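Local coordinates for oxalate oxidase (Hordeum vulgare, PDB 1FI2), which catalyses the manganese-dependent oxidation of oxalate by oxygen to carbon dioxide and hydrogen peroxide, and also has superoxide dismutase activity, at the interface of chains A and B and the interface of chains A and C. Numbering follows the deposited sequence. Chains: chain A/B/C, Oxalate oxidase.

Contact 1: the interface of chains A and B. Residues chain A 1, 94, 133, 154; chain B 4-5, 70.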
ATOM      1  N   THR A   1      -3.518  -1.390  -4.529  1.00  7.72           N
ATOM      2  CA  THR A   1      -4.937  -1.031  -4.297  1.00  7.06           C
ATOM      3  C   THR A   1      -5.068   0.460  -4.012  1.00  5.57           C
ATOM      4  O   THR A   1      -4.078   1.095  -3.682  1.00  4.69           O
ATOM      5  CB  THR A   1      -5.575  -1.733  -3.085  1.00  8.23           C
ATOM      6  OG1 THR A   1      -4.721  -1.581  -1.946  1.00 10.62           O
ATOM      7  CG2 THR A   1      -5.800  -3.201  -3.367  1.00  9.11           C
ATOM      8  N   THR A  94     -10.266  -6.109  -7.637  1.00  3.81           N
ATOM      9  CA  THR A  94     -10.896  -7.411  -7.483  1.00  3.69           C
ATOM     10  C   THR A  94     -12.406  -7.177  -7.388  1.00  3.46           C
ATOM     11  O   THR A  94     -12.835  -6.175  -6.817  1.00  3.51           O
ATOM     12  CB  THR A  94     -10.430  -8.121  -6.197  1.00  3.50           C
ATOM     13  OG1 THR A  94      -9.029  -8.432  -6.268  1.00  3.90           O
ATOM     14  CG2 THR A  94     -11.196  -9.417  -5.952  1.00  3.14           C
ATOM     15  N   ARG A 133      -8.233  -9.457  -9.334  1.00  4.45           N
ATOM     16  CA  ARG A 133      -7.759  -8.239  -9.975  1.00  4.61           C
ATOM     17  C   ARG A 133      -7.114  -8.461 -11.327  1.00  4.09           C
ATOM     18  O   ARG A 133      -6.189  -9.250 -11.510  1.00  3.67           O
ATOM     19  CB  ARG A 133      -6.872  -7.601  -8.905  1.00  5.99           C
ATOM     20  CG  ARG A 133      -5.404  -7.438  -9.080  1.00  6.74           C
ATOM     21  CD  ARG A 133      -4.673  -6.747  -7.953  1.00  6.91           C
ATOM     22  NE  ARG A 133      -5.314  -5.696  -7.229  1.00  6.56           N
ATOM     23  CZ  ARG A 133      -5.632  -4.434  -7.305  1.00  6.63           C
ATOM     24  NH1 ARG A 133      -5.377  -3.609  -8.308  1.00  6.75           N
ATOM     25  NH2 ARG A 133      -6.268  -3.865  -6.274  1.00  6.53           N
ATOM     26  N   ASN A 154     -12.920  -3.473  -4.935  1.00  3.70           N
ATOM     27  CA  ASN A 154     -11.992  -2.922  -3.947  1.00  4.03           C
ATOM     28  C   ASN A 154     -11.254  -1.706  -4.496  1.00  3.25           C
ATOM     29  O   ASN A 154     -10.087  -1.466  -4.232  1.00  3.49           O
ATOM     30  CB  ASN A 154     -11.065  -3.986  -3.418  1.00  4.93           C
ATOM     31  CG  ASN A 154     -10.001  -4.605  -4.264  1.00  3.86           C
ATOM     32  OD1 ASN A 154     -10.153  -4.774  -5.460  1.00  5.67           O
ATOM     33  ND2 ASN A 154      -8.908  -4.957  -3.579  1.00  4.25           N
TER
ATOM     34  N   ASP B   4      -1.568  -6.455  -1.716  1.00  3.99           N
ATOM     35  CA  ASP B   4      -2.001  -6.910  -3.036  1.00  4.13           C
ATOM     36  C   ASP B   4      -1.508  -8.333  -3.300  1.00  3.72           C
ATOM     37  O   ASP B   4      -0.539  -8.776  -2.693  1.00  3.13           O
ATOM     38  CB  ASP B   4      -1.449  -5.995  -4.132  1.00  4.78           C
ATOM     39  CG  ASP B   4      -2.231  -4.720  -4.365  1.00  5.50           C
ATOM     40  OD1 ASP B   4      -2.013  -4.072  -5.412  1.00  5.72           O
ATOM     41  OD2 ASP B   4      -3.095  -4.376  -3.532  1.00  6.95           O
ATOM     42  N   PRO B   5      -2.162  -9.052  -4.201  1.00  3.56           N
ATOM     43  CA  PRO B   5      -1.772 -10.403  -4.564  1.00  3.45           C
ATOM     44  C   PRO B   5      -0.534 -10.409  -5.447  1.00  3.20           C
ATOM     45  O   PRO B   5      -0.263  -9.442  -6.165  1.00  3.26           O
ATOM     46  CB  PRO B   5      -2.995 -10.933  -5.306  1.00  3.54           C
ATOM     47  CG  PRO B   5      -3.593  -9.718  -5.935  1.00  3.57           C
ATOM     48  CD  PRO B   5      -3.342  -8.583  -4.973  1.00  3.62           C
ATOM     49  N   LEU B  70      -6.872 -11.789  -2.149  1.00  3.39           N
ATOM     50  CA  LEU B  70      -7.619 -11.023  -3.130  1.00  3.79           C
ATOM     51  C   LEU B  70      -8.179  -9.703  -2.637  1.00  3.46           C
ATOM     52  O   LEU B  70      -8.692  -8.905  -3.426  1.00  3.46           O
ATOM     53  CB  LEU B  70      -8.733 -11.894  -3.729  1.00  3.69           C
ATOM     54  CG  LEU B  70      -8.282 -13.204  -4.389  1.00  3.41           C
ATOM     55  CD1 LEU B  70      -9.482 -13.895  -5.023  1.00  3.69           C
ATOM     56  CD2 LEU B  70      -7.185 -12.972  -5.420  1.00  2.70           C
TER
HETATM   57  O   HOH W   1      -6.848  -6.796  -4.989  1.00  8.51           O

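Contact 2: the interface of chains A and C. Residues chain A 2-3, 22-23, 156; chain C 3-4, 6.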
ATOM      1  N   ASP A   2      -6.298   0.952  -4.090  1.00  4.44           N
ATOM      2  CA  ASP A   2      -6.540   2.363  -3.817  1.00  4.42           C
ATOM      3  C   ASP A   2      -5.794   2.821  -2.567  1.00  3.89           C
ATOM      4  O   ASP A   2      -5.781   2.122  -1.556  1.00  3.79           O
ATOM      5  CB  ASP A   2      -8.028   2.586  -3.546  1.00  3.40           C
ATOM      6  CG  ASP A   2      -8.950   2.527  -4.736  1.00  3.25           C
ATOM      7  OD1 ASP A   2      -8.563   2.057  -5.828  1.00  3.25           O
ATOM      8  OD2 ASP A   2     -10.093   3.014  -4.572  1.00  2.76           O
ATOM      9  N   PRO A   3      -5.278   4.042  -2.585  1.00  3.84           N
ATOM     10  CA  PRO A   3      -4.683   4.650  -1.413  1.00  4.43           C
ATOM     11  C   PRO A   3      -5.635   4.671  -0.225  1.00  4.03           C
ATOM     12  O   PRO A   3      -6.843   4.885  -0.394  1.00  4.22           O
ATOM     13  CB  PRO A   3      -4.384   6.077  -1.875  1.00  3.96           C
ATOM     14  CG  PRO A   3      -4.311   6.028  -3.361  1.00  4.11           C
ATOM     15  CD  PRO A   3      -5.277   4.944  -3.768  1.00  3.65           C
ATOM     16  N   ASN A  22      -4.860  12.635  -8.481  1.00  3.04           N
ATOM     17  CA  ASN A  22      -5.130  11.188  -8.455  1.00  2.78           C
ATOM     18  C   ASN A  22      -6.442  11.005  -7.689  1.00  3.01           C
ATOM     19  O   ASN A  22      -6.540  11.436  -6.538  1.00  2.81           O
ATOM     20  CB  ASN A  22      -3.988  10.441  -7.800  1.00  3.03           C
ATOM     21  CG  ASN A  22      -4.036   8.938  -7.955  1.00  2.31           C
ATOM     22  OD1 ASN A  22      -4.484   8.432  -8.982  1.00  2.26           O
ATOM     23  ND2 ASN A  22      -3.517   8.236  -6.956  1.00  2.29           N
ATOM     24  N   GLY A  23      -7.426  10.401  -8.343  1.00  2.97           N
ATOM     25  CA  GLY A  23      -8.746  10.275  -7.711  1.00  3.19           C
ATOM     26  C   GLY A  23      -9.473  11.600  -7.927  1.00  3.14           C
ATOM     27  O   GLY A  23      -9.666  12.051  -9.062  1.00  3.09           O
ATOM     28  N   GLN A 156     -12.581   2.585  -5.826  1.00  2.82           N
ATOM     29  CA  GLN A 156     -13.633   3.566  -6.068  1.00  2.82           C
ATOM     30  C   GLN A 156     -13.856   3.734  -7.572  1.00  3.45           C
ATOM     31  O   GLN A 156     -14.856   4.300  -8.013  1.00  2.77           O
ATOM     32  CB  GLN A 156     -13.270   4.922  -5.452  1.00  2.90           C
ATOM     33  CG  GLN A 156     -12.089   5.614  -6.118  1.00  2.34           C
ATOM     34  CD  GLN A 156     -11.739   6.936  -5.465  1.00  2.46           C
ATOM     35  OE1 GLN A 156     -11.603   6.995  -4.247  1.00  2.66           O
ATOM     36  NE2 GLN A 156     -11.578   7.986  -6.263  1.00  2.65           N
TER
ATOM     37  N   PRO C   3       1.643   5.487  -4.250  1.00  3.84           N
ATOM     38  CA  PRO C   3       0.219   5.225  -4.267  1.00  4.43           C
ATOM     39  C   PRO C   3      -0.257   4.696  -5.613  1.00  4.03           C
ATOM     40  O   PRO C   3       0.227   5.136  -6.664  1.00  4.22           O
ATOM     41  CB  PRO C   3      -0.391   6.600  -3.994  1.00  3.96           C
ATOM     42  CG  PRO C   3       0.667   7.400  -3.319  1.00  4.11           C
ATOM     43  CD  PRO C   3       1.968   6.892  -3.886  1.00  3.65           C
ATOM     44  N   ASP C   4      -1.180   3.732  -5.634  1.00  3.99           N
ATOM     45  CA  ASP C   4      -1.713   3.229  -6.900  1.00  4.13           C
ATOM     46  C   ASP C   4      -2.562   4.300  -7.586  1.00  3.72           C
ATOM     47  O   ASP C   4      -3.059   5.211  -6.932  1.00  3.13           O
ATOM     48  CB  ASP C   4      -2.588   1.995  -6.666  1.00  4.78           C
ATOM     49  CG  ASP C   4      -1.836   0.689  -6.516  1.00  5.50           C
ATOM     50  OD1 ASP C   4      -2.479  -0.380  -6.605  1.00  5.72           O
ATOM     51  OD2 ASP C   4      -0.599   0.715  -6.350  1.00  6.95           O
ATOM     52  N   LEU C   6      -5.833   5.948  -9.576  1.00  2.58           N
ATOM     53  CA  LEU C   6      -7.274   5.854  -9.371  1.00  2.77           C
ATOM     54  C   LEU C   6      -8.073   6.123 -10.638  1.00  2.92           C
ATOM     55  O   LEU C   6      -9.281   6.339 -10.631  1.00  2.69           O
ATOM     56  CB  LEU C   6      -7.700   6.806  -8.255  1.00  2.66           C
ATOM     57  CG  LEU C   6      -7.365   6.382  -6.825  1.00  3.03           C
ATOM     58  CD1 LEU C   6      -7.941   7.435  -5.895  1.00  3.99           C
ATOM     59  CD2 LEU C   6      -7.966   5.044  -6.431  1.00  2.31           C
TER
HETATM   60  O   HOH W   2     -11.230   7.886  -9.193  1.00  2.08           O

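Contact 1: the interface of chains A and B
A:Thr94 and B:Leu70 meet at about a right angle, and the hydroxyl of the threonine, not its methyl, makes the polar contact. OG1 donates to B:Leu70 O at 2.9 Å, lying in the carbonyl plane on a lone pair with a C=O...O angle of 141°. With chi1 at -65°, OG1 stands beside the backbone N while CG2, anti to that N, lies against B:Leu70 near its carbonyl O and CB; threonine suits the place by offering both a donor and a small apolar branch. Behind it, A:Asn154 OD1 takes the backbone N of A:Thr94 at 2.6 Å, which steadies the loop that presents the hydroxyl. The other end of that amide, ND2, reaches water 1 at 3.1 Å. This water also meets A:Thr94 OG1, B:Leu70 O and, 2.9 Å away at the guanidinium edge, A:Arg133 NE.

The arginine chain bends at chi3 (-35°) and crosses B:Pro5 with its CD 3.7 Å from the ring CD. Beyond the bend, the guanidinium turns one face to B:Asp4, whose OD1 sits 4.0 Å above its centre, where opposite charges would probably attract, though without a salt bridge. OD2 of this carboxylate instead accepts from the N-terminal amine, A:Thr1 N, at 3.2 Å on its syn side. The patch probably helps hold the N-terminal segment and the loops around it across the two-fold interface of the germin hexamer, a trimer of dimers.

Contact 2: the interface of chains A and C
C:Leu6 lays its backbone across the A:Asn22–A:Gly23 loop, where the glycine adopts a positive phi (82°) that, with its strongly negative psi, few other residues tolerate. In this germin, built on the cupin beta-jellyroll, the N-terminal segment of chain C runs against that of chain A and against two of its loops.

A:Asn22 reads the passing chain with both ends of its amide. OD1 accepts from C:Leu6 N at 2.9 Å, the donor tilted somewhat from the carbonyl plane, and ND2 donates to C:Asp4 O at 3.1 Å in a nearly straight bond close to the amide plane. A chi1 of -169° swings CG anti to the backbone N and carries the amide out to the neighbouring segment of chain C. One group that both gives and accepts is well matched to a backbone, and the paired bonds fix the rotation of the amide.

The leucine side chain lies in a mixed setting of A:Gly23, A:Pro3, A:Asp2 and the A:Gln156 amide. Its CD1 branch lies over A:Gly23, 3.5 Å from CA, where the lack of a side chain allows close approach. The other branch, CD2, comes within 3.8 Å of the ring CD of A:Pro3. A:Gln156 crosses at about a right angle, extended beyond CG, with NE2 3.7 Å from CD1. The same NE2 holds water 2 at 3.0 Å, and this water reaches C:Leu6 O at 2.9 Å. A:Asp2, which also borders C:Leu6, accepts from A:Gln156 N at its OD2, 2.8 Å away on the syn side, tying the N-terminal segment of chain A to the loop carrying the glutamine. A:Pro3 and C:Pro3 also cross at about a right angle, their rigid rings giving firm surfaces to the meeting segments.

The C-alpha centres of contact 1 and contact 2 lie about 13 Å apart, and the N-terminal segment of chain A passes through both, with A:Thr1 in one and A:Asp2 and A:Pro3 in the other. A:Asn154 and A:Gln156, just after strand 147-153, likewise divide one loop between them. Asp4 serves both from different copies, by its carboxylate in contact 1 and its carbonyl in contact 2, so each subunit uses this residue toward two neighbours. Contact 1 belongs to a two-fold interface and contact 2 does not; through the shared N-terminal segment each subunit is joined to two neighbours, which probably helps hold the trimer of dimers together.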